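Local coordinates for iodotyrosine deiodinase (Thermotoga neapolitana, PDB 6TYK), which removes halogen from halotyrosines such as 3-iodo-L-tyrosine, working as an FMN-dependent homodimer of the nitroreductase family, at residues K69-N74 / E81-K86; Y123-L128 / S135-P140; K86-R91 / P172-N177. All coordinates share one frame; numbering follows the deposited sequence. Where two conformers were deposited one is given.

Contact 1 (K69-N74 / E81-K86); sequences KTFYEN and EWLDEK. With IYR (3-iodo-tyrosine), chain D; FMN (flavin mononucleotide), chain C.
Phe-71 and Tyr-72, neighbours in the last turn of helix 54-74, both press on Leu-83 of helix 77-85. The contact between the helices is apolar, with no hydrogen bond across it. CD1 of Leu-83 lies at the edge of the Phe-71 ring, 3.6 Å from its CE2, and 4.0 Å from CE2 of Tyr-72. Phe-71 meets the leucine from the opposite direction, its CG swung anti to the backbone N (chi1 166°), whereas Tyr-72 crosses Leu-83 at about a right angle. CE2 of Phe-71 also covers the rim of one face of the Tyr-72 ring.

These two helices, joined by a short turn, line one wall of the iodotyrosine pocket and probably belong to the lid that closes over the substrate in iodotyrosine deiodinases. The ligand is packed from this side by CD2 of Leu-83, 3.4 Å from its ring atom CH, and by CZ3 of Trp-82, 3.6 Å from its CG.

One polar bond reaches the ligand from here: the Tyr-72 hydroxyl donates to its carboxylate atom O at 2.5 Å, and that oxygen lies in the plane of the tyrosine ring. Lys-92, Glu-68 and the backbone N of Met-41 of the second subunit also hydrogen-bond the ligand.

Two salt bridges lie within the segments. Lys-69 NZ reaches Glu-73 OE2 at 2.9 Å, and Lys-86 NZ makes a longer one to Glu-85 OE2, 3.4 Å.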
# COMPACT_ATOMS: atom_id res chain seq x y z
N LYS A 69 -4.55 -19.95 17.19
CA LYS A 69 -5.09 -20.45 18.45
C LYS A 69 -4.24 -19.98 19.61
O LYS A 69 -4.75 -19.53 20.63
CB LYS A 69 -5.17 -21.97 18.43
CG LYS A 69 -6.01 -22.52 19.55
CD LYS A 69 -6.28 -24.00 19.34
CE LYS A 69 -7.17 -24.55 20.43
NZ LYS A 69 -6.45 -24.55 21.73
N THR A 70 -2.93 -20.07 19.45
CA THR A 70 -1.99 -19.63 20.47
C THR A 70 -2.11 -18.11 20.65
O THR A 70 -2.11 -17.60 21.77
CB THR A 70 -0.56 -20.01 20.08
OG1 THR A 70 -0.46 -21.43 19.98
CG2 THR A 70 0.43 -19.51 21.12
N PHE A 71 -2.21 -17.41 19.53
CA PHE A 71 -2.38 -15.96 19.54
C PHE A 71 -3.62 -15.55 20.33
O PHE A 71 -3.55 -14.68 21.20
CB PHE A 71 -2.44 -15.43 18.11
CG PHE A 71 -2.93 -14.01 18.00
CD1 PHE A 71 -2.07 -12.95 18.22
CD2 PHE A 71 -4.24 -13.75 17.65
CE1 PHE A 71 -2.52 -11.64 18.12
CE2 PHE A 71 -4.69 -12.45 17.53
CZ PHE A 71 -3.83 -11.40 17.77
N TYR A 72 -4.75 -16.19 20.05
CA TYR A 72 -6.00 -15.87 20.74
C TYR A 72 -5.95 -16.17 22.24
O TYR A 72 -6.61 -15.51 23.04
CB TYR A 72 -7.19 -16.55 20.07
CG TYR A 72 -7.74 -15.74 18.92
CD1 TYR A 72 -7.21 -15.86 17.65
CD2 TYR A 72 -8.75 -14.81 19.13
CE1 TYR A 72 -7.69 -15.10 16.61
CE2 TYR A 72 -9.24 -14.06 18.10
CZ TYR A 72 -8.71 -14.20 16.84
OH TYR A 72 -9.19 -13.44 15.81
N GLU A 73 -5.14 -17.15 22.62
CA GLU A 73 -4.95 -17.49 24.03
C GLU A 73 -4.07 -16.48 24.76
O GLU A 73 -4.12 -16.38 25.99
CB GLU A 73 -4.35 -18.90 24.16
CG GLU A 73 -5.25 -20.00 23.65
CD GLU A 73 -4.55 -21.34 23.54
OE1 GLU A 73 -3.32 -21.38 23.74
OE2 GLU A 73 -5.23 -22.35 23.25
N ASN A 74 -3.28 -15.72 24.02
CA ASN A 74 -2.29 -14.83 24.62
C ASN A 74 -2.51 -13.34 24.37
O ASN A 74 -2.02 -12.50 25.13
CB ASN A 74 -0.88 -15.22 24.17
CG ASN A 74 -0.45 -16.56 24.71
OD1 ASN A 74 -0.67 -16.87 25.88
ND2 ASN A 74 0.16 -17.38 23.86
N GLU A 81 -9.37 -6.54 22.53
CA GLU A 81 -10.67 -5.92 22.77
C GLU A 81 -11.47 -5.87 21.48
O GLU A 81 -12.67 -6.15 21.46
CB GLU A 81 -10.48 -4.51 23.33
N TRP A 82 -10.80 -5.52 20.38
CA TRP A 82 -11.45 -5.40 19.09
C TRP A 82 -11.89 -6.76 18.55
O TRP A 82 -13.02 -6.92 18.09
CB TRP A 82 -10.51 -4.70 18.10
CG TRP A 82 -11.11 -4.38 16.77
CD1 TRP A 82 -11.82 -3.26 16.44
CD2 TRP A 82 -11.00 -5.15 15.56
NE1 TRP A 82 -12.18 -3.30 15.11
CE2 TRP A 82 -11.69 -4.45 14.55
CE3 TRP A 82 -10.41 -6.38 15.25
CZ2 TRP A 82 -11.79 -4.93 13.25
CZ3 TRP A 82 -10.50 -6.85 13.95
CH2 TRP A 82 -11.19 -6.13 12.97
N LEU A 83 -11.00 -7.75 18.62
CA LEU A 83 -11.32 -9.09 18.16
C LEU A 83 -12.46 -9.69 18.97
O LEU A 83 -13.35 -10.34 18.42
CB LEU A 83 -10.11 -10.01 18.26
CG LEU A 83 -8.95 -9.63 17.34
CD1 LEU A 83 -7.69 -10.39 17.70
CD2 LEU A 83 -9.30 -9.84 15.86
N ASP A 84 -12.44 -9.44 20.27
CA ASP A 84 -13.47 -9.99 21.14
C ASP A 84 -14.83 -9.39 20.82
O ASP A 84 -15.82 -10.10 20.72
CB ASP A 84 -13.14 -9.73 22.60
CG ASP A 84 -12.06 -10.65 23.12
OD1 ASP A 84 -11.74 -11.63 22.42
OD2 ASP A 84 -11.55 -10.39 24.23
N GLU A 85 -14.87 -8.07 20.64
CA GLU A 85 -16.15 -7.41 20.40
C GLU A 85 -16.72 -7.84 19.05
O GLU A 85 -17.94 -7.94 18.89
CB GLU A 85 -16.00 -5.89 20.48
CG GLU A 85 -15.11 -5.28 19.42
CD GLU A 85 -14.96 -3.78 19.56
OE1 GLU A 85 -15.39 -3.24 20.60
OE2 GLU A 85 -14.41 -3.15 18.63
N LYS A 86 -15.85 -8.13 18.09
CA LYS A 86 -16.28 -8.56 16.76
C LYS A 86 -16.46 -10.09 16.70
O LYS A 86 -16.84 -10.63 15.66
CB LYS A 86 -15.28 -8.10 15.70
CG LYS A 86 -15.09 -6.59 15.59
CD LYS A 86 -16.08 -5.97 14.62
CE LYS A 86 -15.71 -4.52 14.31
NZ LYS A 86 -15.68 -3.66 15.52
N IYR D . -4.92 -12.61 12.39
CA IYR D . -5.93 -12.74 13.40
CB IYR D . -6.30 -11.46 14.18
CC IYR D . -6.63 -10.26 13.35
CD IYR D . -5.66 -9.28 13.16
CE IYR D . -5.91 -8.12 12.42
IE IYR D . -4.42 -6.79 12.18
CF IYR D . -7.18 -7.94 11.88
OF IYR D . -7.51 -6.83 11.15
CG IYR D . -8.18 -8.92 12.05
CH IYR D . -7.90 -10.06 12.79
C IYR D . -7.23 -13.30 12.84
O IYR D . -8.23 -13.67 13.46
OXT IYR D . -7.26 -13.39 11.49
N1 FMN C . -8.55 -9.53 8.75
C2 FMN C . -8.53 -10.75 9.36
O2 FMN C . -9.57 -11.35 9.53
N3 FMN C . -7.35 -11.31 9.78
C4 FMN C . -6.16 -10.65 9.61
O4 FMN C . -5.11 -11.18 10.00
C4A FMN C . -6.17 -9.40 8.97
N5 FMN C . -4.99 -8.72 8.76
C5A FMN C . -5.01 -7.50 8.11
C6 FMN C . -3.81 -6.84 7.89
C7 FMN C . -3.78 -5.62 7.23
C7M FMN C . -2.46 -4.94 7.01
C8 FMN C . -4.97 -5.06 6.79
C8M FMN C . -4.98 -3.73 6.07
C9 FMN C . -6.18 -5.72 7.02
C9A FMN C . -6.21 -6.95 7.68
N10 FMN C . -7.40 -7.62 7.92
C10 FMN C . -7.37 -8.86 8.53
C1' FMN C . -8.72 -7.05 7.48
C2' FMN C . -9.17 -5.93 8.44
O2' FMN C . -9.67 -6.46 9.66
C3' FMN C . -10.21 -5.05 7.74
O3' FMN C . -9.56 -4.40 6.66
C4' FMN C . -10.86 -4.01 8.65
O4' FMN C . -11.62 -4.67 9.65
C5' FMN C . -11.76 -3.08 7.86
O5' FMN C . -12.70 -3.86 7.15
P FMN C . -13.82 -3.16 6.23
O1P FMN C . -14.70 -4.32 5.77
O2P FMN C . -13.15 -2.54 5.04
O3P FMN C . -14.59 -2.19 7.10

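Contact 2 (Y123-L128 / S135-P140); sequences YLLLAL and SVPYTP. With FMN (flavin mononucleotide), chain C; IYR (3-iodo-tyrosine), chain D.
One ring atom of Pro-137 meets both a helix and the cofactor: its CG is 4.3 Å from Leu-125 CD1 and 3.8 Å from FMN C9, in the benzenoid part of the flavin. Val-136 adds its CG2, which is anti to its own backbone N and comes 3.5 Å from FMN N1.

Leu-125 and Leu-128 meet Ser-135 and Pro-137 through carbon alone; even the serine touches by its CB, 3.8 Å from Leu-128 CD1. The serine hydroxyl, modelled in two conformers, bonds to Pro-163 O in at least one.

Further on, Thr-139 holds the N5-O4 edge of the flavin. Its backbone N donates to O4 over 3.1 Å in a fairly straight bond (164°). Its OG1, standing between the backbone N and the carbonyl carbon (chi1 56°), is 2.9 Å from N5 and 3.1 Å from O4 of FMN; which bond it makes is not settled. A hydroxyl beside N5 is consistent with stabilising the semiquinone state captured in this crystal. Tyr-138 turns a ring edge to the iodotyrosine carboxylate, with CE1 3.3 Å from OXT.

The loop 135-140 thus runs from strand 134-135 across the flavin face opposite the iodotyrosine, with Ser-135 and Pro-137 packed on strand 156-165. Helix 113-130 in turn meets helix 24-35 through Leu-128 on Ser-30, and Leu-125 reaches Pro-38 of the second subunit.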
# COMPACT_ATOMS: atom_id res chain seq x y z
N TYR A 123 -3.84 -1.32 -4.92
CA TYR A 123 -4.32 -1.43 -6.30
C TYR A 123 -5.05 -2.75 -6.48
O TYR A 123 -6.13 -2.82 -7.06
CB TYR A 123 -3.15 -1.42 -7.28
CG TYR A 123 -2.57 -0.07 -7.67
CD1 TYR A 123 -2.43 0.96 -6.75
CD2 TYR A 123 -2.12 0.14 -8.96
CE1 TYR A 123 -1.87 2.17 -7.12
CE2 TYR A 123 -1.56 1.35 -9.35
CZ TYR A 123 -1.44 2.36 -8.42
OH TYR A 123 -0.89 3.56 -8.78
N LEU A 124 -4.42 -3.82 -6.01
CA LEU A 124 -4.91 -5.18 -6.19
C LEU A 124 -6.32 -5.34 -5.63
O LEU A 124 -7.20 -5.91 -6.29
CB LEU A 124 -3.94 -6.16 -5.53
CG LEU A 124 -3.91 -7.60 -6.01
CD1 LEU A 124 -2.62 -8.26 -5.54
CD2 LEU A 124 -5.12 -8.36 -5.51
N LEU A 125 -6.54 -4.85 -4.43
CA LEU A 125 -7.85 -4.99 -3.79
C LEU A 125 -8.94 -4.25 -4.56
O LEU A 125 -10.07 -4.75 -4.67
CB LEU A 125 -7.82 -4.50 -2.35
CG LEU A 125 -6.87 -5.25 -1.42
CD1 LEU A 125 -7.02 -4.71 -0.00
CD2 LEU A 125 -7.13 -6.75 -1.46
N LEU A 126 -8.63 -3.07 -5.07
CA LEU A 126 -9.59 -2.34 -5.89
C LEU A 126 -9.91 -3.10 -7.18
O LEU A 126 -11.06 -3.15 -7.61
CB LEU A 126 -9.09 -0.93 -6.18
CG LEU A 126 -9.08 -0.03 -4.95
CD1 LEU A 126 -8.30 1.25 -5.23
CD2 LEU A 126 -10.49 0.28 -4.50
N ALA A 127 -8.89 -3.71 -7.78
CA ALA A 127 -9.09 -4.49 -9.00
C ALA A 127 -9.97 -5.71 -8.75
O ALA A 127 -10.84 -6.03 -9.57
CB ALA A 127 -7.75 -4.90 -9.62
N LEU A 128 -9.76 -6.38 -7.63
CA LEU A 128 -10.58 -7.53 -7.30
C LEU A 128 -12.03 -7.07 -7.16
O LEU A 128 -12.95 -7.73 -7.64
CB LEU A 128 -10.11 -8.20 -6.01
CG LEU A 128 -8.78 -8.95 -6.11
CD1 LEU A 128 -8.42 -9.47 -4.74
CD2 LEU A 128 -8.87 -10.10 -7.10
N SER A 135 -11.87 -10.47 -1.03
CA SER A 135 -10.65 -10.91 -0.38
C SER A 135 -10.52 -10.32 1.02
O SER A 135 -11.36 -9.54 1.47
CB SER A 135 -9.41 -10.58 -1.22
OG SER A 135 -8.25 -11.22 -0.70
N VAL A 136 -9.50 -10.79 1.72
CA VAL A 136 -9.16 -10.30 3.04
C VAL A 136 -7.64 -10.38 3.13
O VAL A 136 -7.05 -11.39 2.76
CB VAL A 136 -9.82 -11.16 4.15
CG1 VAL A 136 -9.53 -12.65 3.95
CG2 VAL A 136 -9.36 -10.70 5.52
N PRO A 137 -6.99 -9.29 3.57
CA PRO A 137 -5.54 -9.36 3.76
C PRO A 137 -5.26 -10.12 5.04
O PRO A 137 -5.31 -9.56 6.11
CB PRO A 137 -5.13 -7.89 3.92
CG PRO A 137 -6.31 -7.09 3.45
CD PRO A 137 -7.50 -7.93 3.79
N TYR A 138 -5.01 -11.41 4.91
CA TYR A 138 -4.86 -12.25 6.08
C TYR A 138 -3.40 -12.30 6.50
O TYR A 138 -2.51 -12.59 5.70
CB TYR A 138 -5.41 -13.65 5.80
CG TYR A 138 -5.17 -14.56 6.96
CD1 TYR A 138 -5.66 -14.24 8.22
CD2 TYR A 138 -4.40 -15.71 6.83
CE1 TYR A 138 -5.41 -15.04 9.30
CE2 TYR A 138 -4.15 -16.53 7.90
CZ TYR A 138 -4.66 -16.19 9.14
OH TYR A 138 -4.41 -16.99 10.22
N THR A 139 -3.15 -11.96 7.76
CA THR A 139 -1.80 -11.88 8.29
C THR A 139 -1.71 -12.73 9.56
O THR A 139 -1.99 -12.25 10.66
CB THR A 139 -1.41 -10.43 8.60
OG1 THR A 139 -2.37 -9.85 9.49
CG2 THR A 139 -1.37 -9.60 7.32
N PRO A 140 -1.33 -14.01 9.40
CA PRO A 140 -1.22 -14.91 10.55
C PRO A 140 -0.06 -14.49 11.45
O PRO A 140 0.79 -13.72 11.01
CB PRO A 140 -0.92 -16.27 9.91
CG PRO A 140 -0.22 -15.92 8.62
CD PRO A 140 -0.90 -14.65 8.14
N1 FMN C . -8.55 -9.53 8.75
C2 FMN C . -8.53 -10.75 9.36
O2 FMN C . -9.57 -11.35 9.53
N3 FMN C . -7.35 -11.31 9.78
C4 FMN C . -6.16 -10.65 9.61
O4 FMN C . -5.11 -11.18 10.00
C4A FMN C . -6.17 -9.40 8.97
N5 FMN C . -4.99 -8.72 8.76
C5A FMN C . -5.01 -7.50 8.11
C6 FMN C . -3.81 -6.84 7.89
C7 FMN C . -3.78 -5.62 7.23
C7M FMN C . -2.46 -4.94 7.01
C8 FMN C . -4.97 -5.06 6.79
C8M FMN C . -4.98 -3.73 6.07
C9 FMN C . -6.18 -5.72 7.02
C9A FMN C . -6.21 -6.95 7.68
N10 FMN C . -7.40 -7.62 7.92
C10 FMN C . -7.37 -8.86 8.53
C1' FMN C . -8.72 -7.05 7.48
C2' FMN C . -9.17 -5.93 8.44
O2' FMN C . -9.67 -6.46 9.66
C3' FMN C . -10.21 -5.05 7.74
O3' FMN C . -9.56 -4.40 6.66
C4' FMN C . -10.86 -4.01 8.65
O4' FMN C . -11.62 -4.67 9.65
C5' FMN C . -11.76 -3.08 7.86
O5' FMN C . -12.70 -3.86 7.15
P FMN C . -13.82 -3.16 6.23
O1P FMN C . -14.70 -4.32 5.77
O2P FMN C . -13.15 -2.54 5.04
O3P FMN C . -14.59 -2.19 7.10
N IYR D . -4.92 -12.61 12.39
CA IYR D . -5.93 -12.74 13.40
CB IYR D . -6.30 -11.46 14.18
CC IYR D . -6.63 -10.26 13.35
CD IYR D . -5.66 -9.28 13.16
CE IYR D . -5.91 -8.12 12.42
IE IYR D . -4.42 -6.79 12.18
CF IYR D . -7.18 -7.94 11.88
OF IYR D . -7.51 -6.83 11.15
CG IYR D . -8.18 -8.92 12.05
CH IYR D . -7.90 -10.06 12.79
C IYR D . -7.23 -13.30 12.84
O IYR D . -8.23 -13.67 13.46
OXT IYR D . -7.26 -13.39 11.49

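Contact 3 (K86-R91 / P172-N177); sequences KRFTWR and PKYPRN. With FMN (flavin mononucleotide), chain C; IYR (3-iodo-tyrosine), chain D.
The Tyr-174 ring carries the Lys-86 chain on one face, with CE over the centre, 3.4 Å from the ring centroid in a CH-pi contact, while FMN O4' lies at its edge. NZ continues above the same face as a cation-pi partner, 4.8 Å from the Tyr-174 centroid and only 4° off the ring normal. A bend at chi2 (-89°) brings CD and CE over the ring, the two side chains sliding past each other in opposite directions, and a second bend at chi4 points NZ away from it, roughly along the normal.

Phe-88 has FMN O2 and Lys-86 CB at its edge, and its CE1 is 3.7 Å from the Tyr-174 hydroxyl, which approaches the ring obliquely. The Arg-176 guanidinium is covered on one face by Lys-173 CE and turns its edge to the phosphate: NH1 donates to O3P at 2.8 Å, nearly straight at 172°, and NH2 to O2P at 2.7 Å. O3P takes a second bond, from Tyr-174 N at 2.8 Å. NH2 also bonds to Ala-37 O of the second subunit.

A serine in place of Tyr-174 would probably leave the Lys-86 chain without the face it lies on and open a gap beside the FMN ribityl chain.

Lys-86 and Phe-88 flank Arg-87, where a Schellman motif ends helix 77-85. Such a phosphate grip, made by an arginine and a backbone N-H close to the subunit boundary, belongs to the FMN site of the dimeric nitroreductase fold.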
# COMPACT_ATOMS: atom_id res chain seq x y z
N LYS A 86 -15.85 -8.13 18.09
CA LYS A 86 -16.28 -8.56 16.76
C LYS A 86 -16.46 -10.09 16.70
O LYS A 86 -16.84 -10.63 15.66
CB LYS A 86 -15.28 -8.10 15.70
CG LYS A 86 -15.09 -6.59 15.59
CD LYS A 86 -16.08 -5.97 14.62
CE LYS A 86 -15.71 -4.52 14.31
NZ LYS A 86 -15.68 -3.66 15.52
N ARG A 87 -16.19 -10.76 17.82
CA ARG A 87 -16.35 -12.21 17.93
C ARG A 87 -15.52 -12.98 16.91
O ARG A 87 -15.97 -13.98 16.34
CB ARG A 87 -17.83 -12.60 17.89
CG ARG A 87 -18.64 -12.01 19.05
CD ARG A 87 -20.02 -12.64 19.14
NE ARG A 87 -19.94 -14.08 19.38
CZ ARG A 87 -20.99 -14.89 19.38
NH1 ARG A 87 -22.21 -14.41 19.15
NH2 ARG A 87 -20.83 -16.19 19.61
N PHE A 88 -14.30 -12.51 16.69
CA PHE A 88 -13.33 -13.25 15.90
C PHE A 88 -12.87 -14.49 16.66
O PHE A 88 -12.84 -14.50 17.89
CB PHE A 88 -12.10 -12.38 15.63
CG PHE A 88 -12.26 -11.42 14.49
CD1 PHE A 88 -13.12 -10.34 14.56
CD2 PHE A 88 -11.49 -11.57 13.35
CE1 PHE A 88 -13.24 -9.45 13.50
CE2 PHE A 88 -11.60 -10.69 12.30
CZ PHE A 88 -12.48 -9.64 12.38
N THR A 89 -12.49 -15.53 15.92
CA THR A 89 -11.91 -16.72 16.54
C THR A 89 -10.72 -17.20 15.72
O THR A 89 -10.46 -16.71 14.62
CB THR A 89 -12.93 -17.86 16.63
OG1 THR A 89 -13.30 -18.28 15.30
CG2 THR A 89 -14.17 -17.42 17.37
N TRP A 90 -10.01 -18.19 16.25
CA TRP A 90 -8.79 -18.68 15.62
C TRP A 90 -9.04 -19.54 14.39
O TRP A 90 -8.16 -19.70 13.54
CB TRP A 90 -7.92 -19.44 16.63
CG TRP A 90 -8.63 -20.60 17.29
CD1 TRP A 90 -9.36 -20.56 18.44
CD2 TRP A 90 -8.64 -21.96 16.85
NE1 TRP A 90 -9.84 -21.82 18.73
CE2 TRP A 90 -9.41 -22.69 17.77
CE3 TRP A 90 -8.07 -22.63 15.76
CZ2 TRP A 90 -9.63 -24.06 17.64
CZ3 TRP A 90 -8.28 -23.99 15.64
CH2 TRP A 90 -9.06 -24.69 16.57
N ARG A 91 -10.24 -20.11 14.29
CA ARG A 91 -10.61 -20.91 13.12
C ARG A 91 -10.61 -20.04 11.87
O ARG A 91 -11.06 -18.89 11.90
CB ARG A 91 -12.00 -21.52 13.30
N PRO A 172 -21.28 -6.78 6.71
CA PRO A 172 -21.19 -5.38 6.29
C PRO A 172 -19.84 -4.74 6.58
O PRO A 172 -19.12 -5.15 7.50
CB PRO A 172 -22.27 -4.70 7.12
CG PRO A 172 -23.23 -5.78 7.45
CD PRO A 172 -22.37 -6.99 7.67
N LYS A 173 -19.52 -3.73 5.80
CA LYS A 173 -18.31 -2.95 6.00
C LYS A 173 -18.36 -2.31 7.38
O LYS A 173 -19.43 -1.89 7.84
CB LYS A 173 -18.19 -1.89 4.92
CG LYS A 173 -16.80 -1.28 4.85
CD LYS A 173 -16.62 -0.40 3.62
CE LYS A 173 -15.23 0.20 3.61
NZ LYS A 173 -14.84 0.74 2.29
N TYR A 174 -17.21 -2.25 8.05
CA TYR A 174 -17.17 -1.56 9.34
C TYR A 174 -17.14 -0.05 9.10
O TYR A 174 -16.90 0.40 7.98
CB TYR A 174 -15.94 -1.97 10.14
CG TYR A 174 -15.89 -3.44 10.52
CD1 TYR A 174 -17.05 -4.19 10.68
CD2 TYR A 174 -14.68 -4.07 10.73
CE1 TYR A 174 -17.00 -5.53 11.03
CE2 TYR A 174 -14.62 -5.40 11.09
CZ TYR A 174 -15.78 -6.13 11.23
OH TYR A 174 -15.70 -7.46 11.58
N PRO A 175 -17.40 0.74 10.14
CA PRO A 175 -17.46 2.19 9.94
C PRO A 175 -16.12 2.80 9.55
O PRO A 175 -15.05 2.18 9.66
CB PRO A 175 -17.88 2.72 11.32
CG PRO A 175 -18.48 1.55 12.04
CD PRO A 175 -17.72 0.36 11.53
N ARG A 176 -16.19 4.03 9.06
CA ARG A 176 -14.99 4.82 8.86
C ARG A 176 -15.13 6.14 9.58
O ARG A 176 -16.11 6.86 9.40
CB ARG A 176 -14.73 5.07 7.37
CG ARG A 176 -14.35 3.82 6.57
CD ARG A 176 -13.06 3.21 7.07
NE ARG A 176 -12.53 2.17 6.19
CZ ARG A 176 -12.95 0.91 6.19
NH1 ARG A 176 -13.94 0.53 7.00
NH2 ARG A 176 -12.40 0.03 5.37
N ASN A 177 -14.15 6.46 10.41
CA ASN A 177 -14.06 7.79 10.97
C ASN A 177 -13.78 8.76 9.84
O ASN A 177 -13.22 8.38 8.81
CB ASN A 177 -12.92 7.86 11.98
CG ASN A 177 -13.27 7.19 13.29
OD1 ASN A 177 -12.65 6.21 13.68
ND2 ASN A 177 -14.25 7.73 13.98
N1 FMN C . -8.55 -9.53 8.75
C2 FMN C . -8.53 -10.75 9.36
O2 FMN C . -9.57 -11.35 9.53
N3 FMN C . -7.35 -11.31 9.78
C4 FMN C . -6.16 -10.65 9.61
O4 FMN C . -5.11 -11.18 10.00
C4A FMN C . -6.17 -9.40 8.97
N5 FMN C . -4.99 -8.72 8.76
C5A FMN C . -5.01 -7.50 8.11
C6 FMN C . -3.81 -6.84 7.89
C7 FMN C . -3.78 -5.62 7.23
C7M FMN C . -2.46 -4.94 7.01
C8 FMN C . -4.97 -5.06 6.79
C8M FMN C . -4.98 -3.73 6.07
C9 FMN C . -6.18 -5.72 7.02
C9A FMN C . -6.21 -6.95 7.68
N10 FMN C . -7.40 -7.62 7.92
C10 FMN C . -7.37 -8.86 8.53
C1' FMN C . -8.72 -7.05 7.48
C2' FMN C . -9.17 -5.93 8.44
O2' FMN C . -9.67 -6.46 9.66
C3' FMN C . -10.21 -5.05 7.74
O3' FMN C . -9.56 -4.40 6.66
C4' FMN C . -10.86 -4.01 8.65
O4' FMN C . -11.62 -4.67 9.65
C5' FMN C . -11.76 -3.08 7.86
O5' FMN C . -12.70 -3.86 7.15
P FMN C . -13.82 -3.16 6.23
O1P FMN C . -14.70 -4.32 5.77
O2P FMN C . -13.15 -2.54 5.04
O3P FMN C . -14.59 -2.19 7.10
N IYR D . -4.92 -12.61 12.39
CA IYR D . -5.93 -12.74 13.40
CB IYR D . -6.30 -11.46 14.18
CC IYR D . -6.63 -10.26 13.35
CD IYR D . -5.66 -9.28 13.16
CE IYR D . -5.91 -8.12 12.42
IE IYR D . -4.42 -6.79 12.18
CF IYR D . -7.18 -7.94 11.88
OF IYR D . -7.51 -6.83 11.15
CG IYR D . -8.18 -8.92 12.05
CH IYR D . -7.90 -10.06 12.79
C IYR D . -7.23 -13.30 12.84
O IYR D . -8.23 -13.67 13.46
OXT IYR D . -7.26 -13.39 11.49

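How the contacts relate
Along the chain, contact 1 comes first, joining helix 54-74 to helix 77-85. Segment 86-91 begins with its last residue, Lys-86, and contact 3 ties it to 172-177, so the chain enclosed by contact 3 includes all of contact 2, between helix 113-130 and the loop after strand 134-135. Contacts 1 and 3 have centres about 12 Å apart and touch where Trp-82 packs on Tyr-174. Contact 2 has its centre about 4 Å from the spatial centre of the chain, about 22 Å from that of contact 1 and 15 Å from that of contact 3. All three reach FMN and iodotyrosine, lining one active site, which the second subunit completes, with substrate wall, flavin support and phosphate grip.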